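Local structure of GH127 beta-L-arabinofuranoside (Geobacillus stearothermophilus, 4QK0) at residues I218-D229 / Y247-R257. The protein probably hydrolyses beta-L-arabinofuranosidic bonds, as a glycoside hydrolase of family 127, to release L-arabinose. Numbering follows the deposited sequence.
Sequences IDQRGQQPYYFD and YRYHQAHIPVR
Tyr-226, Phe-228, Tyr-247 and His-250 form an aromatic cluster in the GH127 catalytic domain, a family of the six-hairpin clan; it joins the start of helix 227-234 to the loop that runs on toward strand 264-265. Tyr-247 brings its edge to one face of Tyr-226 in a T-shaped pair, planes at 69°, and its hydroxyl reaches Asp-229 OD1 at 2.6 Å, coming from above the carboxylate plane. Phe-228 lies obliquely along the CD1/CE1 side of Tyr-247, its CB 3.5 Å from Tyr-247 CZ. It then turns its edge toward the face of His-250, with Phe-228 CE2 3.9 Å from Ala-252 CB. Arg-221 runs extended from CG to NE, CG anti to the backbone N (chi1 -153°), and lays its guanidinium edge against the carbonyl of His-250. Arg-221 NE (3.0 Å) and NH2 (2.9 Å) grip His-250 O side-on, almost in the guanidinium plane. NH2 also bonds Asp-189 O. A leucine in place of Arg-221 has no N-H to offer, and would probably leave the carbonyls of His-250 and Asp-189 without these mates and that of His-250 free to turn. Gly-222 fits closely where any CB would strike Ile-254 O, and its CA sends a C-H toward Ala-252 O. At the far end Arg-257 meets Asp-219 OD1 end-on with NH1 and NH2 in a salt bridge, both from the same face of the carboxylate; Asp-285 is a second partner for NH2. Back at the cluster, the Tyr-226 hydroxyl donates to a lone pair of His-253 O, in the carbonyl plane, at 2.6 Å.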
# COMPACT_ATOMS: atom_id res chain seq x y z
N ILE A 218 17.12 29.13 7.90
CA ILE A 218 17.21 27.93 8.71
C ILE A 218 16.78 28.17 10.17
O ILE A 218 16.00 27.37 10.70
CB ILE A 218 18.64 27.35 8.64
CG1 ILE A 218 18.94 26.81 7.23
CG2 ILE A 218 18.87 26.28 9.68
CD1 ILE A 218 18.04 25.68 6.78
N ASP A 219 17.23 29.25 10.79
CA ASP A 219 16.86 29.50 12.20
C ASP A 219 15.44 29.90 12.36
O ASP A 219 14.87 29.66 13.41
CB ASP A 219 17.77 30.55 12.90
CG ASP A 219 19.19 30.10 13.02
OD1 ASP A 219 19.45 28.85 13.06
OD2 ASP A 219 20.08 30.99 13.07
N GLN A 220 14.84 30.46 11.33
CA GLN A 220 13.46 30.92 11.46
C GLN A 220 12.40 29.83 11.25
O GLN A 220 11.28 29.93 11.75
CB GLN A 220 13.19 32.00 10.44
CG GLN A 220 11.93 32.77 10.74
CD GLN A 220 11.99 33.56 12.06
OE1 GLN A 220 13.05 33.94 12.52
NE2 GLN A 220 10.85 33.81 12.64
N ARG A 221 12.77 28.79 10.51
CA ARG A 221 11.86 27.70 10.17
C ARG A 221 11.32 27.03 11.40
O ARG A 221 12.08 26.63 12.31
CB ARG A 221 12.54 26.67 9.28
CG ARG A 221 11.58 25.92 8.41
CD ARG A 221 12.29 24.85 7.59
NE ARG A 221 11.38 24.36 6.55
CZ ARG A 221 11.11 24.99 5.41
NH1 ARG A 221 11.69 26.16 5.14
NH2 ARG A 221 10.27 24.46 4.52
N GLY A 222 10.01 26.89 11.43
CA GLY A 222 9.35 26.16 12.51
C GLY A 222 9.10 26.97 13.76
O GLY A 222 8.51 26.47 14.69
N GLN A 223 9.49 28.25 13.75
CA GLN A 223 9.20 29.12 14.88
C GLN A 223 7.72 29.46 14.95
O GLN A 223 7.05 29.62 13.93
CB GLN A 223 10.01 30.43 14.82
CG GLN A 223 11.52 30.30 14.87
CD GLN A 223 12.11 29.57 16.10
OE1 GLN A 223 13.23 29.02 16.02
NE2 GLN A 223 11.41 29.59 17.23
N GLN A 224 7.22 29.59 16.17
CA GLN A 224 5.86 30.03 16.42
C GLN A 224 5.89 31.54 16.61
O GLN A 224 6.86 32.07 17.10
CB GLN A 224 5.30 29.38 17.69
CG GLN A 224 5.34 27.86 17.69
CD GLN A 224 4.11 27.21 17.09
OE1 GLN A 224 3.17 27.88 16.67
NE2 GLN A 224 4.11 25.89 17.06
N PRO A 225 4.80 32.24 16.24
CA PRO A 225 3.60 31.72 15.56
C PRO A 225 4.01 31.37 14.13
O PRO A 225 4.91 32.01 13.56
CB PRO A 225 2.63 32.90 15.61
CG PRO A 225 3.53 34.11 15.65
CD PRO A 225 4.78 33.71 16.36
N TYR A 226 3.43 30.32 13.57
CA TYR A 226 3.87 29.79 12.27
C TYR A 226 3.73 30.79 11.15
O TYR A 226 2.64 31.28 10.88
CB TYR A 226 3.04 28.55 11.93
CG TYR A 226 3.36 27.27 12.70
CD1 TYR A 226 4.65 26.82 12.82
CD2 TYR A 226 2.34 26.49 13.22
CE1 TYR A 226 4.93 25.63 13.46
CE2 TYR A 226 2.60 25.30 13.86
CZ TYR A 226 3.90 24.87 13.98
OH TYR A 226 4.22 23.69 14.66
N TYR A 227 4.82 31.11 10.49
CA TYR A 227 4.74 31.95 9.31
C TYR A 227 3.70 31.45 8.31
O TYR A 227 2.94 32.26 7.74
CB TYR A 227 6.10 32.08 8.62
CG TYR A 227 5.97 32.78 7.30
CD1 TYR A 227 5.53 34.10 7.24
CD2 TYR A 227 6.23 32.13 6.13
CE1 TYR A 227 5.35 34.73 6.02
CE2 TYR A 227 6.07 32.76 4.92
CZ TYR A 227 5.63 34.05 4.86
OH TYR A 227 5.50 34.65 3.65
N PHE A 228 3.63 30.15 8.07
CA PHE A 228 2.70 29.67 7.04
C PHE A 228 1.27 29.89 7.44
O PHE A 228 0.41 30.04 6.59
CB PHE A 228 2.93 28.17 6.69
CG PHE A 228 4.24 27.89 6.02
CD1 PHE A 228 4.85 28.81 5.15
CD2 PHE A 228 4.87 26.69 6.23
CE1 PHE A 228 6.04 28.56 4.50
CE2 PHE A 228 6.08 26.42 5.58
CZ PHE A 228 6.66 27.35 4.73
N ASP A 229 0.99 29.87 8.74
CA ASP A 229 -0.37 30.21 9.21
C ASP A 229 -0.67 31.68 9.00
O ASP A 229 -1.77 32.04 8.62
CB ASP A 229 -0.58 29.84 10.69
CG ASP A 229 -0.80 28.35 10.91
OD1 ASP A 229 -1.11 27.62 9.94
OD2 ASP A 229 -0.62 27.90 12.05
N TYR A 247 2.58 20.58 8.81
CA TYR A 247 3.83 21.24 8.45
C TYR A 247 5.01 20.36 8.57
O TYR A 247 6.11 20.74 8.16
CB TYR A 247 4.01 22.50 9.25
CG TYR A 247 3.00 23.57 8.91
CD1 TYR A 247 2.67 23.84 7.58
CD2 TYR A 247 2.33 24.30 9.93
CE1 TYR A 247 1.75 24.81 7.26
CE2 TYR A 247 1.44 25.29 9.60
CZ TYR A 247 1.15 25.54 8.26
OH TYR A 247 0.22 26.52 7.93
N ARG A 248 4.83 19.16 9.09
CA ARG A 248 5.87 18.14 8.92
C ARG A 248 6.23 17.92 7.47
O ARG A 248 7.38 17.62 7.15
CB ARG A 248 5.43 16.81 9.50
CG ARG A 248 5.27 16.86 11.01
CD ARG A 248 4.38 15.74 11.50
NE ARG A 248 4.99 14.45 11.26
CZ ARG A 248 5.76 13.80 12.14
NH1 ARG A 248 6.06 14.37 13.31
NH2 ARG A 248 6.25 12.58 11.84
N TYR A 249 5.27 18.09 6.57
CA TYR A 249 5.57 17.92 5.14
C TYR A 249 6.75 18.78 4.70
O TYR A 249 7.64 18.32 3.98
CB TYR A 249 4.38 18.33 4.33
CG TYR A 249 4.55 18.24 2.83
CD1 TYR A 249 4.50 17.02 2.17
CD2 TYR A 249 4.67 19.39 2.05
CE1 TYR A 249 4.62 16.93 0.79
CE2 TYR A 249 4.76 19.33 0.64
CZ TYR A 249 4.74 18.10 0.03
OH TYR A 249 4.84 17.98 -1.30
N HIS A 250 6.75 20.03 5.18
CA HIS A 250 7.81 21.02 4.87
C HIS A 250 8.93 21.09 5.94
O HIS A 250 9.79 21.96 5.87
CB HIS A 250 7.23 22.43 4.80
CG HIS A 250 5.97 22.53 4.05
ND1 HIS A 250 4.73 22.38 4.64
CD2 HIS A 250 5.73 22.82 2.75
CE1 HIS A 250 3.78 22.53 3.73
NE2 HIS A 250 4.36 22.85 2.59
N GLN A 251 8.91 20.19 6.92
CA GLN A 251 9.84 20.21 8.05
C GLN A 251 9.87 21.61 8.72
O GLN A 251 10.92 22.08 9.13
CB GLN A 251 11.26 19.78 7.63
CG GLN A 251 11.31 18.38 7.00
CD GLN A 251 10.98 18.35 5.51
OE1 GLN A 251 11.14 19.35 4.80
NE2 GLN A 251 10.54 17.20 5.02
N ALA A 252 8.69 22.20 8.83
CA ALA A 252 8.48 23.46 9.44
C ALA A 252 7.57 23.33 10.65
O ALA A 252 6.91 24.30 11.03
CB ALA A 252 7.87 24.42 8.44
N HIS A 253 7.55 22.16 11.28
CA HIS A 253 6.68 21.86 12.44
C HIS A 253 7.31 22.35 13.76
O HIS A 253 6.61 22.79 14.67
CB HIS A 253 6.34 20.37 12.53
CG HIS A 253 7.54 19.48 12.47
ND1 HIS A 253 8.44 19.51 11.43
CD2 HIS A 253 7.95 18.47 13.29
CE1 HIS A 253 9.38 18.61 11.63
NE2 HIS A 253 9.11 17.97 12.76
N ILE A 254 8.62 22.30 13.82
CA ILE A 254 9.40 22.74 14.98
C ILE A 254 10.77 23.19 14.48
O ILE A 254 11.17 22.84 13.39
CB ILE A 254 9.62 21.60 16.01
CG1 ILE A 254 10.42 20.44 15.37
CG2 ILE A 254 8.31 21.11 16.57
CD1 ILE A 254 10.45 19.16 16.21
N PRO A 255 11.52 23.90 15.32
CA PRO A 255 12.78 24.39 14.84
C PRO A 255 13.74 23.27 14.51
O PRO A 255 13.68 22.21 15.10
CB PRO A 255 13.28 25.27 16.02
CG PRO A 255 12.01 25.75 16.70
CD PRO A 255 11.12 24.53 16.60
N VAL A 256 14.66 23.54 13.59
CA VAL A 256 15.46 22.47 13.04
C VAL A 256 16.30 21.74 14.08
O VAL A 256 16.43 20.53 13.98
CB VAL A 256 16.35 22.88 11.88
CG1 VAL A 256 15.49 23.46 10.77
CG2 VAL A 256 17.40 23.88 12.33
N ARG A 257 16.80 22.45 15.10
CA ARG A 257 17.59 21.83 16.14
C ARG A 257 16.77 20.90 17.02
O ARG A 257 17.33 20.04 17.67
CB ARG A 257 18.36 22.86 17.00
CG ARG A 257 19.43 23.64 16.24
CD ARG A 257 19.87 24.89 16.98
NE ARG A 257 20.83 25.71 16.22
CZ ARG A 257 20.49 26.56 15.27
NH1 ARG A 257 19.21 26.67 14.89
NH2 ARG A 257 21.41 27.28 14.64
O HOH W 1 14.69 26.43 12.66